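Local atomic coordinates of uncharacterized protein (Bacillus subtilis, PDB entry 5DQV), a protein that probably acts as a metal-dependent nucleotide pyrophosphohydrolase of the HD-domain superfamily, with a nickel ion bound at its histidine-aspartate metal site. Residues 35-46 with 125-133; 9-20 with 55-66. All coordinates share one frame; numbering follows the deposited sequence.

Contact 1. Residues 35-46 with 125-133. With NI (nickel (II) ion), chain C.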
loop_
_atom_site.group_PDB
_atom_site.type_symbol
_atom_site.label_atom_id
_atom_site.label_comp_id
_atom_site.label_asym_id
_atom_site.label_seq_id
_atom_site.Cartn_x
_atom_site.Cartn_y
_atom_site.Cartn_z
ATOM N N HIS A 35 -3.497 5.667 -13.361
ATOM C CA HIS A 35 -4.887 5.404 -13.005
ATOM C C HIS A 35 -5.764 5.639 -14.230
ATOM O O HIS A 35 -6.567 4.786 -14.613
ATOM C CB HIS A 35 -5.324 6.300 -11.812
ATOM C CG HIS A 35 -6.805 6.327 -11.609
ATOM N ND1 HIS A 35 -7.514 5.223 -11.199
ATOM C CD2 HIS A 35 -7.722 7.294 -11.837
ATOM C CE1 HIS A 35 -8.798 5.531 -11.127
ATOM N NE2 HIS A 35 -8.948 6.782 -11.515
ATOM N N ILE A 36 -5.613 6.808 -14.863
ATOM C CA ILE A 36 -6.439 7.144 -16.006
ATOM C C ILE A 36 -6.262 6.127 -17.135
ATOM O O ILE A 36 -7.221 5.644 -17.673
ATOM C CB ILE A 36 -6.155 8.581 -16.474
ATOM C CG1 ILE A 36 -6.782 9.545 -15.457
ATOM C CG2 ILE A 36 -6.698 8.762 -17.882
ATOM C CD1 ILE A 36 -6.226 10.941 -15.617
ATOM N N SER A 37 -5.028 5.718 -17.419
ATOM C CA SER A 37 -4.790 4.741 -18.486
ATOM C C SER A 37 -5.479 3.414 -18.203
ATOM O O SER A 37 -6.112 2.797 -19.098
ATOM C CB SER A 37 -3.281 4.560 -18.720
ATOM O OG SER A 37 -3.024 3.417 -19.559
ATOM N N ARG A 38 -5.402 2.965 -16.948
ATOM C CA ARG A 38 -6.042 1.710 -16.566
ATOM C C ARG A 38 -7.558 1.832 -16.697
ATOM O O ARG A 38 -8.249 0.908 -17.175
ATOM C CB ARG A 38 -5.666 1.283 -15.117
ATOM C CG ARG A 38 -4.221 0.900 -14.905
ATOM C CD ARG A 38 -3.951 0.295 -13.529
ATOM N NE ARG A 38 -4.392 1.175 -12.448
ATOM C CZ ARG A 38 -3.666 2.065 -11.808
ATOM N NH1 ARG A 38 -2.428 2.325 -12.153
ATOM N NH2 ARG A 38 -4.225 2.787 -10.863
ATOM N N VAL A 39 -8.100 2.945 -16.217
ATOM C CA VAL A 39 -9.540 3.157 -16.284
ATOM C C VAL A 39 -10.055 3.228 -17.713
ATOM O O VAL A 39 -11.064 2.603 -18.011
ATOM C CB VAL A 39 -9.989 4.339 -15.453
ATOM C CG1 VAL A 39 -11.477 4.672 -15.739
ATOM C CG2 VAL A 39 -9.688 4.085 -14.038
ATOM N N ALA A 40 -9.315 3.903 -18.623
ATOM C CA ALA A 40 -9.684 3.936 -20.007
ATOM C C ALA A 40 -9.681 2.539 -20.659
ATOM O O ALA A 40 -10.672 2.176 -21.319
ATOM C CB ALA A 40 -8.811 4.899 -20.793
ATOM N N ASP A 41 -8.679 1.714 -20.375
ATOM C CA ASP A 41 -8.655 0.347 -20.935
ATOM C C ASP A 41 -9.823 -0.494 -20.406
ATOM O O ASP A 41 -10.511 -1.207 -21.136
ATOM C CB ASP A 41 -7.332 -0.392 -20.591
ATOM C CG ASP A 41 -6.172 0.156 -21.314
ATOM O OD1 ASP A 41 -6.369 1.001 -22.214
ATOM O OD2 ASP A 41 -5.047 -0.231 -20.955
ATOM N N LEU A 42 -10.064 -0.393 -19.116
ATOM C CA LEU A 42 -11.173 -1.133 -18.487
ATOM C C LEU A 42 -12.517 -0.654 -19.036
ATOM O O LEU A 42 -13.391 -1.441 -19.344
ATOM C CB LEU A 42 -11.121 -0.912 -16.965
ATOM C CG LEU A 42 -11.155 -1.987 -15.892
ATOM C CD1 LEU A 42 -10.815 -3.436 -16.361
ATOM C CD2 LEU A 42 -10.215 -1.478 -14.758
ATOM N N ALA A 43 -12.677 0.661 -19.130
ATOM C CA ALA A 43 -13.905 1.219 -19.641
ATOM C C ALA A 43 -14.215 0.787 -21.091
ATOM O O ALA A 43 -15.373 0.487 -21.429
ATOM C CB ALA A 43 -13.916 2.745 -19.471
ATOM N N VAL A 44 -13.206 0.745 -21.948
ATOM C CA VAL A 44 -13.416 0.378 -23.354
ATOM C C VAL A 44 -13.798 -1.093 -23.421
ATOM O O VAL A 44 -14.722 -1.490 -24.195
ATOM C CB VAL A 44 -12.152 0.750 -24.258
ATOM C CG1 VAL A 44 -12.176 -0.004 -25.611
ATOM C CG2 VAL A 44 -12.077 2.317 -24.437
ATOM N N TYR A 45 -13.158 -1.911 -22.583
ATOM C CA TYR A 45 -13.484 -3.344 -22.530
ATOM C C TYR A 45 -14.969 -3.601 -22.130
ATOM O O TYR A 45 -15.733 -4.278 -22.822
ATOM C CB TYR A 45 -12.532 -4.091 -21.584
ATOM C CG TYR A 45 -12.992 -5.508 -21.353
ATOM C CD1 TYR A 45 -12.634 -6.516 -22.259
ATOM C CD2 TYR A 45 -13.779 -5.854 -20.268
ATOM C CE1 TYR A 45 -13.051 -7.817 -22.091
ATOM C CE2 TYR A 45 -14.198 -7.172 -20.084
ATOM C CZ TYR A 45 -13.831 -8.142 -21.011
ATOM O OH TYR A 45 -14.222 -9.452 -20.877
ATOM N N ILE A 46 -15.378 -2.983 -21.048
ATOM C CA ILE A 46 -16.780 -3.048 -20.568
ATOM C C ILE A 46 -17.785 -2.468 -21.591
ATOM O O ILE A 46 -18.818 -3.053 -21.870
ATOM C CB ILE A 46 -16.900 -2.297 -19.266
ATOM C CG1 ILE A 46 -16.123 -3.037 -18.163
ATOM C CG2 ILE A 46 -18.380 -2.157 -18.827
ATOM C CD1 ILE A 46 -15.897 -2.192 -16.928
ATOM N N VAL A 125 -20.680 3.042 -17.482
ATOM C CA VAL A 125 -19.520 2.253 -17.837
ATOM C C VAL A 125 -18.219 2.861 -17.233
ATOM O O VAL A 125 -17.425 2.159 -16.662
ATOM C CB VAL A 125 -19.416 2.063 -19.377
ATOM C CG1 VAL A 125 -18.062 1.488 -19.803
ATOM C CG2 VAL A 125 -20.578 1.163 -19.903
ATOM N N VAL A 126 -18.029 4.159 -17.407
ATOM C CA VAL A 126 -16.852 4.855 -16.859
ATOM C C VAL A 126 -16.795 4.740 -15.346
ATOM O O VAL A 126 -15.712 4.505 -14.754
ATOM C CB VAL A 126 -16.812 6.315 -17.316
ATOM C CG1 VAL A 126 -15.643 7.064 -16.666
ATOM C CG2 VAL A 126 -16.736 6.412 -18.906
ATOM N N GLN A 127 -17.951 4.914 -14.709
ATOM C CA GLN A 127 -18.034 4.866 -13.257
ATOM C C GLN A 127 -17.590 3.498 -12.772
ATOM O O GLN A 127 -16.786 3.384 -11.854
ATOM C CB GLN A 127 -19.466 5.218 -12.798
ATOM C CG GLN A 127 -19.665 5.167 -11.298
ATOM C CD GLN A 127 -21.038 5.625 -10.866
ATOM O OE1 GLN A 127 -22.053 4.981 -11.152
ATOM N NE2 GLN A 127 -21.085 6.766 -10.210
ATOM N N ASP A 128 -18.099 2.455 -13.425
ATOM C CA ASP A 128 -17.757 1.071 -13.104
ATOM C C ASP A 128 -16.253 0.796 -13.225
ATOM O O ASP A 128 -15.648 0.188 -12.358
ATOM C CB ASP A 128 -18.528 0.119 -14.042
ATOM C CG ASP A 128 -20.015 -0.078 -13.646
ATOM O OD1 ASP A 128 -20.490 0.487 -12.628
ATOM O OD2 ASP A 128 -20.704 -0.844 -14.383
ATOM N N ALA A 129 -15.650 1.293 -14.305
ATOM C CA ALA A 129 -14.227 1.111 -14.552
ATOM C C ALA A 129 -13.404 1.824 -13.445
ATOM O O ALA A 129 -12.416 1.298 -12.933
ATOM C CB ALA A 129 -13.872 1.655 -15.970
ATOM N N ASP A 130 -13.867 3.000 -13.058
ATOM C CA ASP A 130 -13.180 3.804 -12.067
ATOM C C ASP A 130 -13.226 3.060 -10.730
ATOM O O ASP A 130 -12.221 3.015 -9.957
ATOM C CB ASP A 130 -13.883 5.173 -11.999
ATOM C CG ASP A 130 -13.092 6.217 -11.319
ATOM O OD1 ASP A 130 -11.889 6.191 -11.362
ATOM O OD2 ASP A 130 -13.689 7.107 -10.724
ATOM N N ARG A 131 -14.396 2.490 -10.417
ATOM C CA ARG A 131 -14.534 1.727 -9.174
ATOM C C ARG A 131 -13.805 0.388 -9.179
ATOM O O ARG A 131 -13.234 -0.019 -8.180
ATOM C CB ARG A 131 -16.029 1.582 -8.769
ATOM C CG ARG A 131 -16.579 2.914 -8.403
ATOM C CD ARG A 131 -17.963 2.830 -7.942
ATOM N NE ARG A 131 -18.484 4.159 -7.714
ATOM C CZ ARG A 131 -19.527 4.448 -6.955
ATOM N NH1 ARG A 131 -20.147 3.491 -6.279
ATOM N NH2 ARG A 131 -19.928 5.710 -6.846
ATOM N N LEU A 132 -13.783 -0.280 -10.307
ATOM C CA LEU A 132 -13.010 -1.510 -10.436
ATOM C C LEU A 132 -11.530 -1.257 -10.096
ATOM O O LEU A 132 -10.864 -2.102 -9.449
ATOM C CB LEU A 132 -13.172 -2.091 -11.833
ATOM C CG LEU A 132 -14.489 -2.797 -12.166
ATOM C CD1 LEU A 132 -14.605 -3.189 -13.622
ATOM C CD2 LEU A 132 -14.671 -4.057 -11.258
ATOM N N ASP A 133 -11.011 -0.073 -10.474
ATOM C CA ASP A 133 -9.597 0.226 -10.249
ATOM C C ASP A 133 -9.317 0.468 -8.742
ATOM O O ASP A 133 -8.180 0.536 -8.335
ATOM C CB ASP A 133 -9.158 1.450 -11.093
ATOM C CG ASP A 133 -7.663 1.632 -11.151
ATOM O OD1 ASP A 133 -6.991 0.742 -11.684
ATOM O OD2 ASP A 133 -7.143 2.704 -10.717
HETATM NI NI NI C . -10.701 8.039 -11.313
#
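His35 on helix 33-50 and Asp130 on helix 121-132 meet at the nickel ion, supplying the first histidine and last aspartate of the H...HD...D motif that defines an HD domain. His35 NE2 and Asp130 OD1 each bind nickel at 2.2 Å, imidazole nitrogen and carboxylate oxygen both being good metal donors.

A single hydrogen bond holds the ring at its other nitrogen. With CG anti to the backbone N (chi1 166°), the imidazole reaches between metal and Asp133, and His35 ND1 donates to Asp133 OD2 at 2.6 Å, arriving 37° above the carboxylate plane. Arg38, one shell out, positions that carboxylate side-on: NE bonds almost straight to Asp133 OD1 at 2.7 Å while NH2 serves OD2, both on syn lone pairs. Arg142 adds a salt bridge to OD2. Replacing Asp133 with an alanine removes both acceptors and would probably leave Arg38 without its mate and the His35 ring freer to turn.

Apolar packing needs small residues, since the axes approach to 8.3 Å: Ala129 CB presses on Ala43 CB at 3.7 Å and also touches Val39 and Leu42. Ile46 CD1 meets Leu132 CD1 tip to tip at 3.7 Å.

Contact 2. Residues 9-20 with 55-66; sequences ELKQADQIRTWV and FIVETAALVHDL. With NI (nickel (II) ion), chain C.
Ile16 and Leu62 form the middle of this contact, with Ile16 CG2 lodged 3.9 Å from Leu62 CD1 and equally near Val63 CG1. The other arm of Ile16 crosses Thr59 at about a right angle, CD1 reaching Thr59 CG2 at 3.7 Å. Branched side chains suit this seam because each arm can meet a different partner. Toward the C-terminal ends, Val20 sets CG1 against Leu62 O at 3.6 Å and CG2 against Val63, while Leu66 CD1 makes an off-centre CH-pi contact, 4.1 Å from the centroid of the six-membered ring of Trp19.

The two helices run parallel within 7°, their axes 10.0 Å apart; helix 8-24 packs along helix 54-63, which leads into the HD pair of the HD domain. That pair, His64 and Asp65, occupies the type I turn from Val63 to Leu66. His64 NE2 binds nickel at 2.0 Å. On the ring's other nitrogen, His64 ND1 donates in the ring plane to Ala61 O at 2.8 Å, which orients the imidazole.

At the N-terminal ends Phe55 CG stands anti to the backbone N (chi1 -178°), carrying the ring across to Glu9 and Gln12. Glu9 CG lies over the ring in a CH-pi contact, and its carboxylate, 10° from the ring plane, lies over the CB-CG end; Thr59 OG1 covers the opposite face and donates to Phe55 O. Ala13 is small enough to lie against the Glu58 carboxylate, which continues to Arg17: Arg17 NH2 bonds Glu58 OE2 at 2.9 Å on its anti side, closing a salt bridge, while Leu62 CD2 covers one face of the guanidinium group.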
loop_
_atom_site.group_PDB
_atom_site.type_symbol
_atom_site.label_atom_id
_atom_site.label_comp_id
_atom_site.label_asym_id
_atom_site.label_seq_id
_atom_site.Cartn_x
_atom_site.Cartn_y
_atom_site.Cartn_z
ATOM N N GLU A 9 -11.656 9.126 -35.254
ATOM C CA GLU A 9 -11.786 8.918 -33.789
ATOM C C GLU A 9 -10.512 8.331 -33.149
ATOM O O GLU A 9 -10.215 8.616 -32.011
ATOM C CB GLU A 9 -13.001 8.047 -33.469
ATOM C CG GLU A 9 -14.297 8.740 -33.854
ATOM C CD GLU A 9 -15.529 7.980 -33.459
ATOM O OE1 GLU A 9 -15.470 6.732 -33.312
ATOM O OE2 GLU A 9 -16.579 8.643 -33.323
ATOM N N LEU A 10 -9.777 7.499 -33.878
ATOM C CA LEU A 10 -8.517 6.967 -33.362
ATOM C C LEU A 10 -7.537 8.116 -33.095
ATOM O O LEU A 10 -6.849 8.160 -32.066
ATOM C CB LEU A 10 -7.894 5.984 -34.351
ATOM C CG LEU A 10 -7.247 4.729 -33.768
ATOM C CD1 LEU A 10 -6.268 5.092 -32.636
ATOM C CD2 LEU A 10 -8.320 3.716 -33.303
ATOM N N LYS A 11 -7.506 9.063 -34.024
ATOM C CA LYS A 11 -6.579 10.167 -33.958
ATOM C C LYS A 11 -6.995 11.117 -32.835
ATOM O O LYS A 11 -6.159 11.602 -32.060
ATOM C CB LYS A 11 -6.507 10.881 -35.340
ATOM C CG LYS A 11 -6.126 12.344 -35.263
ATOM N N GLN A 12 -8.292 11.367 -32.718
ATOM C CA GLN A 12 -8.783 12.247 -31.639
ATOM C C GLN A 12 -8.503 11.629 -30.248
ATOM O O GLN A 12 -8.055 12.325 -29.328
ATOM C CB GLN A 12 -10.279 12.535 -31.858
ATOM C CG GLN A 12 -10.599 13.339 -33.175
ATOM C CD GLN A 12 -12.082 13.570 -33.360
ATOM O OE1 GLN A 12 -12.891 12.912 -32.723
ATOM N NE2 GLN A 12 -12.452 14.492 -34.242
ATOM N N ALA A 13 -8.720 10.313 -30.089
ATOM C CA ALA A 13 -8.420 9.674 -28.813
ATOM C C ALA A 13 -6.903 9.788 -28.505
ATOM O O ALA A 13 -6.523 10.056 -27.383
ATOM C CB ALA A 13 -8.893 8.191 -28.801
ATOM N N ASP A 14 -6.050 9.586 -29.513
ATOM C CA ASP A 14 -4.603 9.705 -29.294
ATOM C C ASP A 14 -4.256 11.162 -28.905
ATOM O O ASP A 14 -3.368 11.407 -28.089
ATOM C CB ASP A 14 -3.796 9.277 -30.527
ATOM C CG ASP A 14 -3.616 7.767 -30.641
ATOM O OD1 ASP A 14 -3.579 7.017 -29.632
ATOM O OD2 ASP A 14 -3.494 7.318 -31.779
ATOM N N GLN A 15 -4.948 12.121 -29.508
ATOM C CA GLN A 15 -4.764 13.523 -29.157
ATOM C C GLN A 15 -5.118 13.824 -27.738
ATOM O O GLN A 15 -4.364 14.468 -26.993
ATOM C CB GLN A 15 -5.607 14.407 -30.079
ATOM C CG GLN A 15 -5.316 15.883 -29.930
ATOM C CD GLN A 15 -4.591 16.474 -31.141
ATOM O OE1 GLN A 15 -4.999 16.263 -32.257
ATOM N NE2 GLN A 15 -3.546 17.213 -30.903
ATOM N N ILE A 16 -6.262 13.288 -27.325
ATOM C CA ILE A 16 -6.750 13.495 -25.960
ATOM C C ILE A 16 -5.805 12.818 -24.985
ATOM O O ILE A 16 -5.468 13.412 -23.975
ATOM C CB ILE A 16 -8.178 13.009 -25.789
ATOM C CG1 ILE A 16 -9.101 13.866 -26.647
ATOM C CG2 ILE A 16 -8.636 13.061 -24.263
ATOM C CD1 ILE A 16 -10.492 13.235 -26.916
ATOM N N ARG A 17 -5.326 11.617 -25.334
ATOM C CA ARG A 17 -4.393 10.894 -24.477
ATOM C C ARG A 17 -3.138 11.708 -24.182
ATOM O O ARG A 17 -2.659 11.730 -23.051
ATOM C CB ARG A 17 -3.964 9.548 -25.097
ATOM C CG ARG A 17 -4.870 8.426 -24.883
ATOM C CD ARG A 17 -4.407 7.138 -25.566
ATOM N NE ARG A 17 -5.517 6.233 -25.390
ATOM C CZ ARG A 17 -5.749 5.512 -24.277
ATOM N NH1 ARG A 17 -4.889 5.493 -23.269
ATOM N NH2 ARG A 17 -6.831 4.761 -24.197
ATOM N N THR A 18 -2.568 12.334 -25.209
ATOM C CA THR A 18 -1.283 13.035 -25.040
ATOM C C THR A 18 -1.552 14.298 -24.176
ATOM O O THR A 18 -0.759 14.658 -23.340
ATOM C CB THR A 18 -0.702 13.443 -26.397
ATOM O OG1 THR A 18 -0.516 12.284 -27.220
ATOM C CG2 THR A 18 0.635 14.238 -26.257
ATOM N N TRP A 19 -2.673 14.969 -24.436
ATOM C CA TRP A 19 -3.089 16.142 -23.659
ATOM C C TRP A 19 -3.214 15.832 -22.170
ATOM O O TRP A 19 -2.607 16.502 -21.333
ATOM C CB TRP A 19 -4.375 16.776 -24.233
ATOM C CG TRP A 19 -5.059 17.741 -23.366
ATOM C CD1 TRP A 19 -4.513 18.827 -22.753
ATOM C CD2 TRP A 19 -6.440 17.708 -22.983
ATOM N NE1 TRP A 19 -5.493 19.515 -22.016
ATOM C CE2 TRP A 19 -6.672 18.834 -22.134
ATOM C CE3 TRP A 19 -7.508 16.832 -23.266
ATOM C CZ2 TRP A 19 -7.909 19.105 -21.588
ATOM C CZ3 TRP A 19 -8.720 17.107 -22.730
ATOM C CH2 TRP A 19 -8.924 18.248 -21.894
ATOM N N VAL A 20 -3.999 14.815 -21.848
ATOM C CA VAL A 20 -4.270 14.447 -20.472
ATOM C C VAL A 20 -2.976 14.068 -19.757
ATOM O O VAL A 20 -2.728 14.511 -18.619
ATOM C CB VAL A 20 -5.284 13.278 -20.409
ATOM C CG1 VAL A 20 -5.324 12.646 -19.032
ATOM C CG2 VAL A 20 -6.688 13.765 -20.881
ATOM N N PHE A 55 -16.389 5.611 -28.302
ATOM C CA PHE A 55 -15.658 6.854 -28.373
ATOM C C PHE A 55 -15.991 7.720 -27.176
ATOM O O PHE A 55 -15.097 8.332 -26.565
ATOM C CB PHE A 55 -15.926 7.592 -29.693
ATOM C CG PHE A 55 -15.149 8.873 -29.825
ATOM C CD1 PHE A 55 -13.768 8.839 -29.903
ATOM C CD2 PHE A 55 -15.796 10.094 -29.850
ATOM C CE1 PHE A 55 -13.040 9.985 -30.007
ATOM C CE2 PHE A 55 -15.099 11.244 -29.955
ATOM C CZ PHE A 55 -13.692 11.196 -30.052
ATOM N N ILE A 56 -17.272 7.759 -26.804
ATOM C CA ILE A 56 -17.666 8.590 -25.678
ATOM C C ILE A 56 -17.094 7.971 -24.409
ATOM O O ILE A 56 -16.605 8.680 -23.522
ATOM C CB ILE A 56 -19.218 8.772 -25.568
ATOM C CG1 ILE A 56 -19.803 9.536 -26.772
ATOM C CG2 ILE A 56 -19.577 9.453 -24.282
ATOM C CD1 ILE A 56 -19.135 10.939 -27.026
ATOM N N VAL A 57 -17.145 6.654 -24.309
ATOM C CA VAL A 57 -16.643 5.987 -23.114
ATOM C C VAL A 57 -15.152 6.279 -22.930
ATOM O O VAL A 57 -14.707 6.660 -21.827
ATOM C CB VAL A 57 -16.855 4.480 -23.183
ATOM C CG1 VAL A 57 -15.938 3.782 -22.152
ATOM C CG2 VAL A 57 -18.343 4.129 -22.943
ATOM N N GLU A 58 -14.385 6.141 -24.021
ATOM C CA GLU A 58 -12.937 6.342 -23.904
ATOM C C GLU A 58 -12.582 7.793 -23.571
ATOM O O GLU A 58 -11.703 8.032 -22.745
ATOM C CB GLU A 58 -12.231 5.908 -25.155
ATOM C CG GLU A 58 -10.756 5.853 -25.004
ATOM C CD GLU A 58 -10.072 5.366 -26.236
ATOM O OE1 GLU A 58 -10.741 5.076 -27.276
ATOM O OE2 GLU A 58 -8.839 5.351 -26.180
ATOM N N THR A 59 -13.208 8.734 -24.258
ATOM C CA THR A 59 -13.016 10.149 -24.014
ATOM C C THR A 59 -13.373 10.565 -22.609
ATOM O O THR A 59 -12.546 11.194 -21.926
ATOM C CB THR A 59 -13.745 11.026 -25.046
ATOM O OG1 THR A 59 -13.293 10.664 -26.349
ATOM C CG2 THR A 59 -13.442 12.490 -24.781
ATOM N N ALA A 60 -14.553 10.150 -22.136
ATOM C CA ALA A 60 -14.931 10.402 -20.751
ATOM C C ALA A 60 -13.998 9.781 -19.744
ATOM O O ALA A 60 -13.601 10.415 -18.747
ATOM C CB ALA A 60 -16.406 9.957 -20.497
ATOM N N ALA A 61 -13.571 8.561 -20.021
ATOM C CA ALA A 61 -12.628 7.895 -19.117
ATOM C C ALA A 61 -11.355 8.698 -19.057
ATOM O O ALA A 61 -10.801 8.930 -17.989
ATOM C CB ALA A 61 -12.345 6.457 -19.590
ATOM N N LEU A 62 -10.888 9.136 -20.224
ATOM C CA LEU A 62 -9.595 9.858 -20.271
ATOM C C LEU A 62 -9.665 11.166 -19.492
ATOM O O LEU A 62 -8.710 11.515 -18.815
ATOM C CB LEU A 62 -9.168 10.083 -21.688
ATOM C CG LEU A 62 -8.674 8.833 -22.431
ATOM C CD1 LEU A 62 -8.550 9.136 -23.933
ATOM C CD2 LEU A 62 -7.308 8.322 -21.803
ATOM N N VAL A 63 -10.789 11.889 -19.560
ATOM C CA VAL A 63 -10.865 13.216 -18.895
ATOM C C VAL A 63 -11.586 13.211 -17.568
ATOM O O VAL A 63 -11.708 14.272 -16.945
ATOM C CB VAL A 63 -11.464 14.305 -19.842
ATOM C CG1 VAL A 63 -10.630 14.365 -21.180
ATOM C CG2 VAL A 63 -12.994 14.010 -20.129
ATOM N N HIS A 64 -11.969 12.018 -17.085
ATOM C CA HIS A 64 -12.892 11.896 -15.942
ATOM C C HIS A 64 -12.341 12.562 -14.679
ATOM O O HIS A 64 -13.128 13.066 -13.871
ATOM C CB HIS A 64 -13.312 10.403 -15.705
ATOM C CG HIS A 64 -12.427 9.619 -14.777
ATOM N ND1 HIS A 64 -11.322 8.918 -15.210
ATOM C CD2 HIS A 64 -12.521 9.378 -13.436
ATOM C CE1 HIS A 64 -10.726 8.336 -14.177
ATOM N NE2 HIS A 64 -11.435 8.601 -13.083
ATOM N N ASP A 65 -11.018 12.634 -14.545
ATOM C CA ASP A 65 -10.371 13.147 -13.333
ATOM C C ASP A 65 -9.938 14.612 -13.407
ATOM O O ASP A 65 -9.448 15.153 -12.383
ATOM C CB ASP A 65 -9.010 12.429 -13.111
ATOM C CG ASP A 65 -9.070 11.271 -12.164
ATOM O OD1 ASP A 65 -10.175 10.774 -11.771
ATOM O OD2 ASP A 65 -7.930 10.827 -11.837
ATOM N N LEU A 66 -9.989 15.231 -14.590
ATOM C CA LEU A 66 -9.243 16.466 -14.812
ATOM C C LEU A 66 -9.888 17.594 -13.984
ATOM O O LEU A 66 -9.217 18.546 -13.654
ATOM C CB LEU A 66 -9.207 16.867 -16.278
ATOM C CG LEU A 66 -8.392 16.012 -17.267
ATOM C CD1 LEU A 66 -8.540 16.630 -18.613
ATOM C CD2 LEU A 66 -6.915 15.934 -16.842
HETATM NI NI NI C . -10.701 8.039 -11.313
#

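The two contacts share one metal site, their centres 12 Å apart: contact 1 brings His35 and Asp130, contact 2 brings His64 and Asp65. At the nickel, His64 NE2 lies 3.0 Å from Asp130 OD1 and 3.5 Å from His35 NE2, and the two histidine rings meet with their planes at about 60°. Behind the metal, helix 54-63 packs on helix 33-50, with Val57 CG1 3.4 Å from Ala43 O and Ile36 CG2 3.5 Å from Leu62 O. Val57 also touches Val125, so it bears on both helices of contact 1. The segments alternate along the chain, and helix 33-50 lies between those of contact 2 in sequence. Arg38 NH1 extends contact 1 to Tyr155 OH of the second subunit.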